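PDB 5U1T: separin, which is a caspase-like cysteine protease that cleaves the MCD1/SCC1 subunit of cohesin at the onset of anaphase and is held inactive by securin for most of the cell cycle. Local coordinates for residues T876-Y880 with W909-L913; F797-K801 with R834-F838; L91-S95 with I139-R143. One frame throughout, in Å; residues are numbered along the deposited sequence.

Contact 1: residues T876-Y880 with W909-L913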
ATOM      1  N   THR A 876      -7.199 -20.423  -0.077  1.00 57.97           N
ATOM      2  CA  THR A 876      -8.641 -20.597  -0.135  1.00 57.89           C
ATOM      3  C   THR A 876      -9.193 -19.931  -1.398  1.00 58.30           C
ATOM      4  O   THR A 876     -10.097 -20.476  -2.036  1.00 58.93           O
ATOM      5  CB  THR A 876      -9.336 -20.047   1.115  1.00 56.62           C
ATOM      6  OG1 THR A 876      -8.981 -18.678   1.311  1.00 51.73           O
ATOM      7  CG2 THR A 876      -8.915 -20.860   2.330  1.00 58.63           C
ATOM      8  N   MET A 877      -8.622 -18.787  -1.782  1.00 53.96           N
ATOM      9  CA  MET A 877      -9.004 -18.169  -3.044  1.00 56.52           C
ATOM     10  C   MET A 877      -8.685 -19.077  -4.223  1.00 58.47           C
ATOM     11  O   MET A 877      -9.460 -19.181  -5.169  1.00 55.28           O
ATOM     12  CB  MET A 877      -8.313 -16.827  -3.233  1.00 54.30           C
ATOM     13  CG  MET A 877      -8.787 -15.756  -2.283  1.00 57.13           C
ATOM     14  SD  MET A 877      -7.953 -14.187  -2.572  1.00 55.32           S
ATOM     15  CE  MET A 877      -8.767 -13.205  -1.317  1.00 43.37           C
ATOM     16  N   PHE A 878      -7.544 -19.745  -4.166  1.00 58.07           N
ATOM     17  CA  PHE A 878      -7.179 -20.638  -5.250  1.00 58.26           C
ATOM     18  C   PHE A 878      -8.121 -21.850  -5.278  1.00 57.88           C
ATOM     19  O   PHE A 878      -8.586 -22.245  -6.348  1.00 54.53           O
ATOM     20  CB  PHE A 878      -5.719 -21.067  -5.104  1.00 53.52           C
ATOM     21  CG  PHE A 878      -5.260 -22.071  -6.128  1.00 50.06           C
ATOM     22  CD1 PHE A 878      -4.938 -21.679  -7.418  1.00 50.84           C
ATOM     23  CD2 PHE A 878      -5.113 -23.407  -5.789  1.00 49.94           C
ATOM     24  CE1 PHE A 878      -4.490 -22.611  -8.361  1.00 51.89           C
ATOM     25  CE2 PHE A 878      -4.668 -24.332  -6.724  1.00 43.70           C
ATOM     26  CZ  PHE A 878      -4.357 -23.938  -8.007  1.00 47.38           C
ATOM     27  N   LEU A 879      -8.409 -22.414  -4.103  1.00 56.29           N
ATOM     28  CA  LEU A 879      -9.240 -23.613  -3.990  1.00 54.60           C
ATOM     29  C   LEU A 879     -10.671 -23.353  -4.450  1.00 60.58           C
ATOM     30  O   LEU A 879     -11.278 -24.182  -5.124  1.00 61.21           O
ATOM     31  CB  LEU A 879      -9.232 -24.131  -2.556  1.00 53.99           C
ATOM     32  CG  LEU A 879      -7.884 -24.694  -2.114  1.00 58.95           C
ATOM     33  CD1 LEU A 879      -7.927 -25.236  -0.703  1.00 59.28           C
ATOM     34  CD2 LEU A 879      -7.442 -25.760  -3.077  1.00 58.47           C
ATOM     35  N   TYR A 880     -11.194 -22.191  -4.069  1.00 61.22           N
ATOM     36  CA  TYR A 880     -12.489 -21.695  -4.524  1.00 56.32           C
ATOM     37  C   TYR A 880     -12.597 -21.594  -6.041  1.00 53.17           C
ATOM     38  O   TYR A 880     -13.469 -22.204  -6.647  1.00 55.26           O
ATOM     39  CB  TYR A 880     -12.742 -20.329  -3.920  1.00 55.45           C
ATOM     40  CG  TYR A 880     -14.107 -19.772  -4.200  1.00 58.50           C
ATOM     41  CD1 TYR A 880     -15.221 -20.288  -3.562  1.00 59.07           C
ATOM     42  CD2 TYR A 880     -14.283 -18.713  -5.080  1.00 57.77           C
ATOM     43  CE1 TYR A 880     -16.463 -19.779  -3.789  1.00 55.51           C
ATOM     44  CE2 TYR A 880     -15.531 -18.190  -5.314  1.00 59.78           C
ATOM     45  CZ  TYR A 880     -16.619 -18.731  -4.664  1.00 62.19           C
ATOM     46  OH  TYR A 880     -17.883 -18.227  -4.874  1.00 73.04           O
ATOM     47  N   TRP A 909     -16.098 -17.854   4.651  1.00 60.46           N
ATOM     48  CA  TRP A 909     -16.099 -18.710   3.470  1.00 61.95           C
ATOM     49  C   TRP A 909     -17.399 -19.499   3.320  1.00 62.18           C
ATOM     50  O   TRP A 909     -17.786 -19.863   2.203  1.00 60.19           O
ATOM     51  CB  TRP A 909     -14.896 -19.657   3.487  1.00 61.50           C
ATOM     52  CG  TRP A 909     -13.717 -19.011   2.821  1.00 65.53           C
ATOM     53  CD1 TRP A 909     -12.587 -18.524   3.421  1.00 56.06           C
ATOM     54  CD2 TRP A 909     -13.591 -18.710   1.424  1.00 63.13           C
ATOM     55  NE1 TRP A 909     -11.765 -17.958   2.482  1.00 58.99           N
ATOM     56  CE2 TRP A 909     -12.350 -18.061   1.249  1.00 60.17           C
ATOM     57  CE3 TRP A 909     -14.402 -18.930   0.307  1.00 58.06           C
ATOM     58  CZ2 TRP A 909     -11.902 -17.632  -0.004  1.00 60.27           C
ATOM     59  CZ3 TRP A 909     -13.944 -18.504  -0.943  1.00 57.94           C
ATOM     60  CH2 TRP A 909     -12.713 -17.865  -1.084  1.00 55.80           C
ATOM     61  N   LYS A 910     -18.083 -19.761   4.429  1.00 63.15           N
ATOM     62  CA  LYS A 910     -19.383 -20.423   4.338  1.00 61.54           C
ATOM     63  C   LYS A 910     -20.359 -19.481   3.633  1.00 57.50           C
ATOM     64  O   LYS A 910     -20.996 -19.865   2.656  1.00 52.09           O
ATOM     65  CB  LYS A 910     -19.878 -20.844   5.717  1.00 56.83           C
ATOM     66  CG  LYS A 910     -19.319 -22.190   6.128  1.00 57.57           C
ATOM     67  CD  LYS A 910     -19.539 -22.506   7.593  1.00 60.40           C
ATOM     68  CE  LYS A 910     -18.797 -23.799   7.945  1.00 65.92           C
ATOM     69  NZ  LYS A 910     -19.016 -24.343   9.332  1.00 84.60           N
ATOM     70  N   LEU A 911     -20.405 -18.233   4.095  1.00 52.92           N
ATOM     71  CA  LEU A 911     -21.140 -17.175   3.409  1.00 53.39           C
ATOM     72  C   LEU A 911     -20.782 -17.015   1.920  1.00 56.15           C
ATOM     73  O   LEU A 911     -21.665 -16.752   1.128  1.00 54.24           O
ATOM     74  CB  LEU A 911     -20.945 -15.832   4.116  1.00 48.77           C
ATOM     75  CG  LEU A 911     -21.283 -15.772   5.598  1.00 47.37           C
ATOM     76  CD1 LEU A 911     -21.397 -14.341   6.083  1.00 55.41           C
ATOM     77  CD2 LEU A 911     -22.555 -16.528   5.875  1.00 55.38           C
ATOM     78  N   HIS A 912     -19.519 -17.159   1.521  1.00 57.18           N
ATOM     79  CA  HIS A 912     -19.209 -17.031   0.088  1.00 60.14           C
ATOM     80  C   HIS A 912     -19.698 -18.235  -0.705  1.00 58.66           C
ATOM     81  O   HIS A 912     -19.894 -18.162  -1.917  1.00 62.38           O
ATOM     82  CB  HIS A 912     -17.710 -16.853  -0.167  1.00 58.11           C
ATOM     83  CG  HIS A 912     -17.184 -15.516   0.237  1.00 61.81           C
ATOM     84  ND1 HIS A 912     -15.903 -15.335   0.708  1.00 67.06           N
ATOM     85  CD2 HIS A 912     -17.770 -14.297   0.259  1.00 67.58           C
ATOM     86  CE1 HIS A 912     -15.721 -14.059   1.010  1.00 65.59           C
ATOM     87  NE2 HIS A 912     -16.838 -13.409   0.743  1.00 70.97           N
ATOM     88  N   LEU A 913     -19.875 -19.351  -0.022  1.00 56.67           N
ATOM     89  CA  LEU A 913     -20.267 -20.576  -0.689  1.00 59.92           C
ATOM     90  C   LEU A 913     -21.783 -20.757  -0.676  1.00 65.03           C
ATOM     91  O   LEU A 913     -22.302 -21.791  -1.122  1.00 63.40           O
ATOM     92  CB  LEU A 913     -19.582 -21.772  -0.036  1.00 64.33           C
ATOM     93  CG  LEU A 913     -18.078 -21.907  -0.278  1.00 60.70           C
ATOM     94  CD1 LEU A 913     -17.544 -22.959   0.653  1.00 61.83           C
ATOM     95  CD2 LEU A 913     -17.772 -22.270  -1.724  1.00 56.72           C
TER
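Helix-helix packing in the helical region of separase brings the last turn of helix 905-912 against helix 872-881. The two segments run in the same direction at nearly constant spacing, with CA atoms 8.5 Å apart at T876 and W909 and 8.7 Å apart at Y880 and L913, and large side chains fill the gap between their backbones. W909 does most of the filling: its indole reaches across to helix 872-881, where one turn of that helix, T876 to Y880, receives it. At the pyrrole end, NE1 of W909 lies 3.1 Å from OG1 of T876; that hydroxyl is hydrogen-bonded to the carbonyl of I872 one turn earlier. The benzo ring runs beside the backbone, with CZ2 of W909 3.9 Å from N of M877, and then meets Y880. There CZ3 of W909 lies over one face of the tyrosine ring, 3.4 Å from CD1 of Y880. The centroids of the Y880 ring and the six-membered ring of W909 are 5.2 Å apart and their planes incline at 51°, an oblique aromatic pair. Beyond the pair, M877 packs on helix 829-845 and L913 on helix 885-891. Y880 reaches past the indole to the end of helix 905-912, where L913 presents its side chain to the edge of the phenol, CD2 of L913 standing 3.5 Å from CE1 of Y880.

Contact 2: residues F797-K801 with R834-F838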
ATOM      1  N   PHE A 797      -9.803  -2.792  -7.063  1.00 49.59           N
ATOM      2  CA  PHE A 797     -10.777  -3.729  -6.534  1.00 56.47           C
ATOM      3  C   PHE A 797     -12.027  -2.990  -6.000  1.00 58.55           C
ATOM      4  O   PHE A 797     -13.155  -3.289  -6.387  1.00 55.41           O
ATOM      5  CB  PHE A 797     -10.163  -4.587  -5.419  1.00 53.15           C
ATOM      6  CG  PHE A 797      -8.967  -5.406  -5.845  1.00 55.94           C
ATOM      7  CD1 PHE A 797      -8.666  -5.605  -7.185  1.00 55.63           C
ATOM      8  CD2 PHE A 797      -8.135  -5.984  -4.887  1.00 54.48           C
ATOM      9  CE1 PHE A 797      -7.540  -6.366  -7.560  1.00 57.49           C
ATOM     10  CE2 PHE A 797      -7.023  -6.741  -5.249  1.00 52.98           C
ATOM     11  CZ  PHE A 797      -6.729  -6.941  -6.588  1.00 54.23           C
ATOM     12  N   GLN A 798     -11.821  -2.006  -5.138  1.00 55.71           N
ATOM     13  CA  GLN A 798     -12.939  -1.307  -4.537  1.00 57.84           C
ATOM     14  C   GLN A 798     -13.824  -0.597  -5.570  1.00 58.60           C
ATOM     15  O   GLN A 798     -15.045  -0.702  -5.510  1.00 56.56           O
ATOM     16  CB  GLN A 798     -12.441  -0.293  -3.506  1.00 57.06           C
ATOM     17  CG  GLN A 798     -13.450   0.013  -2.412  1.00 62.22           C
ATOM     18  CD  GLN A 798     -14.147  -1.248  -1.910  1.00 66.29           C
ATOM     19  OE1 GLN A 798     -13.538  -2.117  -1.276  1.00 68.67           O
ATOM     20  NE2 GLN A 798     -15.433  -1.369  -2.232  1.00 74.41           N
ATOM     21  N   LEU A 799     -13.211   0.133  -6.500  1.00 56.51           N
ATOM     22  CA  LEU A 799     -13.960   0.891  -7.493  1.00 54.50           C
ATOM     23  C   LEU A 799     -14.779  -0.046  -8.376  1.00 60.88           C
ATOM     24  O   LEU A 799     -15.969   0.200  -8.618  1.00 58.40           O
ATOM     25  CB  LEU A 799     -13.034   1.739  -8.359  1.00 49.23           C
ATOM     26  CG  LEU A 799     -12.751   3.175  -7.925  1.00 57.04           C
ATOM     27  CD1 LEU A 799     -11.511   3.686  -8.647  1.00 62.87           C
ATOM     28  CD2 LEU A 799     -13.914   4.098  -8.194  1.00 55.13           C
ATOM     29  N   ILE A 800     -14.142  -1.119  -8.848  1.00 54.51           N
ATOM     30  CA  ILE A 800     -14.831  -2.118  -9.646  1.00 50.17           C
ATOM     31  C   ILE A 800     -15.982  -2.740  -8.853  1.00 50.83           C
ATOM     32  O   ILE A 800     -17.088  -2.828  -9.352  1.00 53.89           O
ATOM     33  CB  ILE A 800     -13.863  -3.201 -10.141  1.00 54.80           C
ATOM     34  CG1 ILE A 800     -12.794  -2.561 -11.049  1.00 54.23           C
ATOM     35  CG2 ILE A 800     -14.621  -4.287 -10.868  1.00 46.65           C
ATOM     36  CD1 ILE A 800     -11.760  -3.518 -11.654  1.00 49.20           C
ATOM     37  N   LYS A 801     -15.732  -3.143  -7.615  1.00 53.68           N
ATOM     38  CA  LYS A 801     -16.784  -3.659  -6.770  1.00 46.99           C
ATOM     39  C   LYS A 801     -17.922  -2.641  -6.625  1.00 54.30           C
ATOM     40  O   LYS A 801     -19.096  -3.020  -6.642  1.00 59.98           O
ATOM     41  CB  LYS A 801     -16.230  -4.046  -5.396  1.00 47.66           C
ATOM     42  CG  LYS A 801     -15.573  -5.433  -5.302  1.00 48.42           C
ATOM     43  CD  LYS A 801     -14.910  -5.592  -3.924  1.00 52.65           C
ATOM     44  CE  LYS A 801     -14.919  -7.035  -3.394  1.00 64.19           C
ATOM     45  NZ  LYS A 801     -14.564  -7.140  -1.922  1.00 80.61           N
ATOM     46  N   ARG A 834      -3.470 -11.954  -6.852  1.00 52.42           N
ATOM     47  CA  ARG A 834      -4.709 -11.399  -6.332  1.00 47.25           C
ATOM     48  C   ARG A 834      -5.488 -10.646  -7.396  1.00 52.59           C
ATOM     49  O   ARG A 834      -6.728 -10.736  -7.441  1.00 56.72           O
ATOM     50  CB  ARG A 834      -4.449 -10.466  -5.151  1.00 45.73           C
ATOM     51  CG  ARG A 834      -4.035 -11.146  -3.889  1.00 50.26           C
ATOM     52  CD  ARG A 834      -4.992 -12.241  -3.497  1.00 48.75           C
ATOM     53  NE  ARG A 834      -4.505 -12.931  -2.314  1.00 53.77           N
ATOM     54  CZ  ARG A 834      -4.820 -12.589  -1.066  1.00 55.74           C
ATOM     55  NH1 ARG A 834      -5.644 -11.576  -0.846  1.00 56.56           N
ATOM     56  NH2 ARG A 834      -4.320 -13.269  -0.034  1.00 55.76           N
ATOM     57  N   CYS A 835      -4.784  -9.921  -8.256  1.00 47.68           N
ATOM     58  CA  CYS A 835      -5.462  -9.171  -9.300  1.00 53.76           C
ATOM     59  C   CYS A 835      -6.076 -10.111 -10.333  1.00 55.52           C
ATOM     60  O   CYS A 835      -7.192  -9.895 -10.792  1.00 54.93           O
ATOM     61  CB  CYS A 835      -4.512  -8.203  -9.989  1.00 54.93           C
ATOM     62  SG  CYS A 835      -4.110  -6.753  -9.032  1.00 58.71           S
ATOM     63  N   LEU A 836      -5.340 -11.153 -10.700  1.00 54.14           N
ATOM     64  CA  LEU A 836      -5.867 -12.120 -11.647  1.00 53.96           C
ATOM     65  C   LEU A 836      -7.062 -12.885 -11.067  1.00 56.38           C
ATOM     66  O   LEU A 836      -7.961 -13.278 -11.813  1.00 56.44           O
ATOM     67  CB  LEU A 836      -4.779 -13.098 -12.084  1.00 55.08           C
ATOM     68  CG  LEU A 836      -3.769 -12.511 -13.075  1.00 60.63           C
ATOM     69  CD1 LEU A 836      -2.651 -13.512 -13.370  1.00 50.00           C
ATOM     70  CD2 LEU A 836      -4.479 -12.069 -14.343  1.00 53.02           C
ATOM     71  N   HIS A 837      -7.064 -13.092  -9.749  1.00 50.88           N
ATOM     72  CA  HIS A 837      -8.155 -13.779  -9.078  1.00 47.91           C
ATOM     73  C   HIS A 837      -9.387 -12.915  -9.123  1.00 55.10           C
ATOM     74  O   HIS A 837     -10.482 -13.411  -9.356  1.00 53.92           O
ATOM     75  CB  HIS A 837      -7.794 -14.101  -7.629  1.00 53.80           C
ATOM     76  CG  HIS A 837      -8.958 -14.543  -6.782  1.00 52.68           C
ATOM     77  ND1 HIS A 837      -9.525 -15.797  -6.881  1.00 53.88           N
ATOM     78  CD2 HIS A 837      -9.625 -13.910  -5.788  1.00 51.42           C
ATOM     79  CE1 HIS A 837     -10.495 -15.909  -5.994  1.00 53.55           C
ATOM     80  NE2 HIS A 837     -10.571 -14.779  -5.313  1.00 53.02           N
ATOM     81  N   PHE A 838      -9.187 -11.616  -8.903  1.00 53.64           N
ATOM     82  CA  PHE A 838     -10.262 -10.637  -8.957  1.00 48.43           C
ATOM     83  C   PHE A 838     -10.824 -10.479 -10.369  1.00 52.22           C
ATOM     84  O   PHE A 838     -12.032 -10.530 -10.560  1.00 50.23           O
ATOM     85  CB  PHE A 838      -9.776  -9.293  -8.449  1.00 48.72           C
ATOM     86  CG  PHE A 838     -10.831  -8.250  -8.436  1.00 50.11           C
ATOM     87  CD1 PHE A 838     -11.681  -8.123  -7.347  1.00 51.38           C
ATOM     88  CD2 PHE A 838     -10.991  -7.397  -9.516  1.00 53.50           C
ATOM     89  CE1 PHE A 838     -12.664  -7.161  -7.330  1.00 51.67           C
ATOM     90  CE2 PHE A 838     -11.977  -6.435  -9.512  1.00 52.93           C
ATOM     91  CZ  PHE A 838     -12.811  -6.311  -8.419  1.00 53.63           C
TER
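Two helices separated in the chain by a single one, helix 809-825, lie side by side in an alpha-helical array and point the same way: the segments of helices 782-805 and 829-845 are inclined by only 7°. The segment axes approach to 12.2 Å, and the side chains of two phenylalanines occupy the space between them. The F797 and F838 rings form an offset stack, with centroids 4.7 Å apart and planes at 26°, and CA of F797 adds a CH-pi contact 4.2 Å from the F838 centroid. I800 and K801 border the F838 ring at its edge, CD1 of I800 coming 3.6 Å from CE2 of F838. At the far tip of F797, CZ lies 3.6 Å from SG of C835, an oblique sulfur-aromatic contact. Helix 809-825 adjoins both segments, Y815 touching I800 while L819 and I823 touch C835; L836 faces helix 849-863, and L799 packs on helix 756-775 and on an acidic side chain of securin.

Contact 3: residues L91-S95 with I139-R143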
ATOM      1  N   LEU A  91      70.548  -7.879  20.626  1.00 61.10           N
ATOM      2  CA  LEU A  91      69.940  -6.692  21.156  1.00 59.55           C
ATOM      3  C   LEU A  91      69.508  -5.704  20.136  1.00 61.43           C
ATOM      4  O   LEU A  91      68.615  -4.940  20.386  1.00 61.73           O
ATOM      5  CB  LEU A  91      70.881  -6.035  22.135  1.00 64.00           C
ATOM      6  CG  LEU A  91      71.335  -6.999  23.212  1.00 64.46           C
ATOM      7  CD1 LEU A  91      72.347  -6.323  24.097  1.00 59.62           C
ATOM      8  CD2 LEU A  91      70.144  -7.444  24.020  1.00 58.48           C
ATOM      9  N   GLY A  92      70.148  -5.700  18.988  1.00 60.86           N
ATOM     10  CA  GLY A  92      69.765  -4.778  17.954  1.00 57.73           C
ATOM     11  C   GLY A  92      68.458  -5.228  17.364  1.00 61.66           C
ATOM     12  O   GLY A  92      67.572  -4.459  17.116  1.00 58.21           O
ATOM     13  N   LEU A  93      68.350  -6.515  17.150  1.00 61.03           N
ATOM     14  CA  LEU A  93      67.170  -7.094  16.590  1.00 60.31           C
ATOM     15  C   LEU A  93      66.024  -7.083  17.562  1.00 61.19           C
ATOM     16  O   LEU A  93      64.901  -6.893  17.185  1.00 59.10           O
ATOM     17  CB  LEU A  93      67.476  -8.525  16.232  1.00 59.03           C
ATOM     18  CG  LEU A  93      67.318  -8.914  14.790  1.00 62.63           C
ATOM     19  CD1 LEU A  93      67.749 -10.346  14.649  1.00 58.96           C
ATOM     20  CD2 LEU A  93      65.863  -8.790  14.443  1.00 66.27           C
ATOM     21  N   ALA A  94      66.314  -7.306  18.820  1.00 59.67           N
ATOM     22  CA  ALA A  94      65.287  -7.350  19.816  1.00 61.48           C
ATOM     23  C   ALA A  94      64.656  -6.013  19.938  1.00 54.72           C
ATOM     24  O   ALA A  94      63.482  -5.899  20.090  1.00 54.04           O
ATOM     25  CB  ALA A  94      65.869  -7.772  21.135  1.00 56.52           C
ATOM     26  N   SER A  95      65.466  -4.993  19.903  1.00 53.66           N
ATOM     27  CA  SER A  95      65.005  -3.623  20.002  1.00 59.21           C
ATOM     28  C   SER A  95      64.002  -3.260  18.891  1.00 58.65           C
ATOM     29  O   SER A  95      62.931  -2.694  19.151  1.00 56.80           O
ATOM     30  CB  SER A  95      66.208  -2.680  19.966  1.00 54.60           C
ATOM     31  OG  SER A  95      65.834  -1.365  20.317  1.00 55.25           O
ATOM     32  N   ILE A 139      66.949  -3.856  27.422  1.00 59.50           N
ATOM     33  CA  ILE A 139      67.772  -3.627  26.243  1.00 60.47           C
ATOM     34  C   ILE A 139      68.670  -2.403  26.437  1.00 62.08           C
ATOM     35  O   ILE A 139      69.878  -2.488  26.195  1.00 65.86           O
ATOM     36  CB  ILE A 139      66.897  -3.468  24.972  1.00 61.44           C
ATOM     37  CG1 ILE A 139      66.132  -4.767  24.708  1.00 61.03           C
ATOM     38  CG2 ILE A 139      67.744  -3.129  23.765  1.00 55.64           C
ATOM     39  CD1 ILE A 139      65.201  -4.715  23.532  1.00 57.66           C
ATOM     40  N   ILE A 140      68.099  -1.286  26.899  1.00 59.74           N
ATOM     41  CA  ILE A 140      68.874  -0.059  27.138  1.00 60.51           C
ATOM     42  C   ILE A 140      70.009  -0.350  28.112  1.00 67.44           C
ATOM     43  O   ILE A 140      71.139   0.163  27.992  1.00 67.61           O
ATOM     44  CB  ILE A 140      67.994   1.080  27.697  1.00 63.28           C
ATOM     45  CG1 ILE A 140      66.885   1.435  26.706  1.00 60.06           C
ATOM     46  CG2 ILE A 140      68.828   2.314  27.994  1.00 59.44           C
ATOM     47  CD1 ILE A 140      65.897   2.447  27.223  1.00 58.78           C
ATOM     48  N   LEU A 141      69.713  -1.202  29.079  1.00 64.91           N
ATOM     49  CA  LEU A 141      70.725  -1.627  30.017  1.00 63.93           C
ATOM     50  C   LEU A 141      71.818  -2.453  29.344  1.00 66.00           C
ATOM     51  O   LEU A 141      72.987  -2.122  29.452  1.00 71.96           O
ATOM     52  CB  LEU A 141      70.083  -2.421  31.140  1.00 69.82           C
ATOM     53  CG  LEU A 141      71.057  -2.685  32.269  1.00 70.04           C
ATOM     54  CD1 LEU A 141      71.568  -1.361  32.801  1.00 67.32           C
ATOM     55  CD2 LEU A 141      70.339  -3.475  33.336  1.00 79.42           C
ATOM     56  N   LYS A 142      71.447  -3.519  28.643  1.00 62.91           N
ATOM     57  CA  LYS A 142      72.460  -4.402  28.076  1.00 58.05           C
ATOM     58  C   LYS A 142      73.214  -3.787  26.900  1.00 64.10           C
ATOM     59  O   LYS A 142      74.325  -4.214  26.588  1.00 65.46           O
ATOM     60  CB  LYS A 142      71.843  -5.727  27.655  1.00 57.94           C
ATOM     61  CG  LYS A 142      71.331  -6.526  28.823  1.00 66.52           C
ATOM     62  CD  LYS A 142      72.358  -6.544  29.938  1.00 67.56           C
ATOM     63  CE  LYS A 142      73.002  -7.907  30.097  1.00 72.14           C
ATOM     64  NZ  LYS A 142      72.189  -8.793  31.017  1.00 83.42           N
ATOM     65  N   ARG A 143      72.625  -2.791  26.243  1.00 66.68           N
ATOM     66  CA  ARG A 143      73.350  -2.051  25.210  1.00 61.42           C
ATOM     67  C   ARG A 143      74.214  -0.944  25.823  1.00 67.68           C
ATOM     68  O   ARG A 143      74.959  -0.256  25.108  1.00 67.66           O
ATOM     69  CB  ARG A 143      72.381  -1.460  24.191  1.00 63.40           C
ATOM     70  CG  ARG A 143      71.623  -2.502  23.376  1.00 64.66           C
ATOM     71  CD  ARG A 143      70.876  -1.877  22.211  1.00 60.79           C
ATOM     72  NE  ARG A 143      71.695  -1.729  21.012  1.00 57.05           N
ATOM     73  CZ  ARG A 143      71.194  -1.619  19.786  1.00 64.71           C
ATOM     74  NH1 ARG A 143      69.877  -1.634  19.609  1.00 66.43           N
ATOM     75  NH2 ARG A 143      72.001  -1.494  18.742  1.00 61.97           N
TER
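I139 opens the contact, in the last turn of helix 129-142 where it abuts the first turn of helix 91-103, two helices of the N-terminal part of the helical region. CA of I139 sits 6.3 Å from CA of L91, the closest CA pair of the two segments. The side chain extends over the backbone of the facing helix: CD1 of I139 lies 3.9 Å from CB of A94 and 3.6 Å from N of S95, while CG2 of I139 lies 3.9 Å from O of L91. L113 of helix 113-117 and I86 of helix 69-87 also touch the isoleucine. K142, one turn on, contributes its aliphatic base, with CB 3.6 Å from CD1 of L91; its chain then turns away, and NZ is hydrogen-bonded to the backbone of securin. R143 follows just as the helix ends, its N still bonded to O of I139 at 2.8 Å. Its methylene part lines the leucine, CG of R143 being 3.8 Å from CB of L91, and its guanidinium lies with one face over the backbone of L91 and G92, NH1 of R143 being 3.6 Å from CA of G92 and 3.6 Å from O of L91. CB of S95 stands near the guanidinium plane, 3.8 Å from NH1 of R143. K142 thus meets helix 91-103 through its aliphatic base, while R143 adds methylene packing and a guanidinium near that carbonyl: cohesion rests mainly on apolar contact, with the lysine's charged end given over to the inhibitor.

Overall arrangement
Contacts 1 and 2 are neighbours in the middle of the elongated chain, with centres about 16 Å apart, and they touch where M877 packs against R834 and H837, so helices 872-881 and 829-845 join them. Contact 3 belongs to a remote N-terminal part, its centre about 85 Å or more from those of the other two. All three pair different helices, and each is partly buried. Near the chain centre, aromatic rings mediate the packing: a true offset stack in contact 2, an oblique pair in contact 1. At the periphery, contact 3 has no rings and combines a buried aliphatic side with an exposed arginine. Securin reaches residues of the segments in contacts 2 and 3.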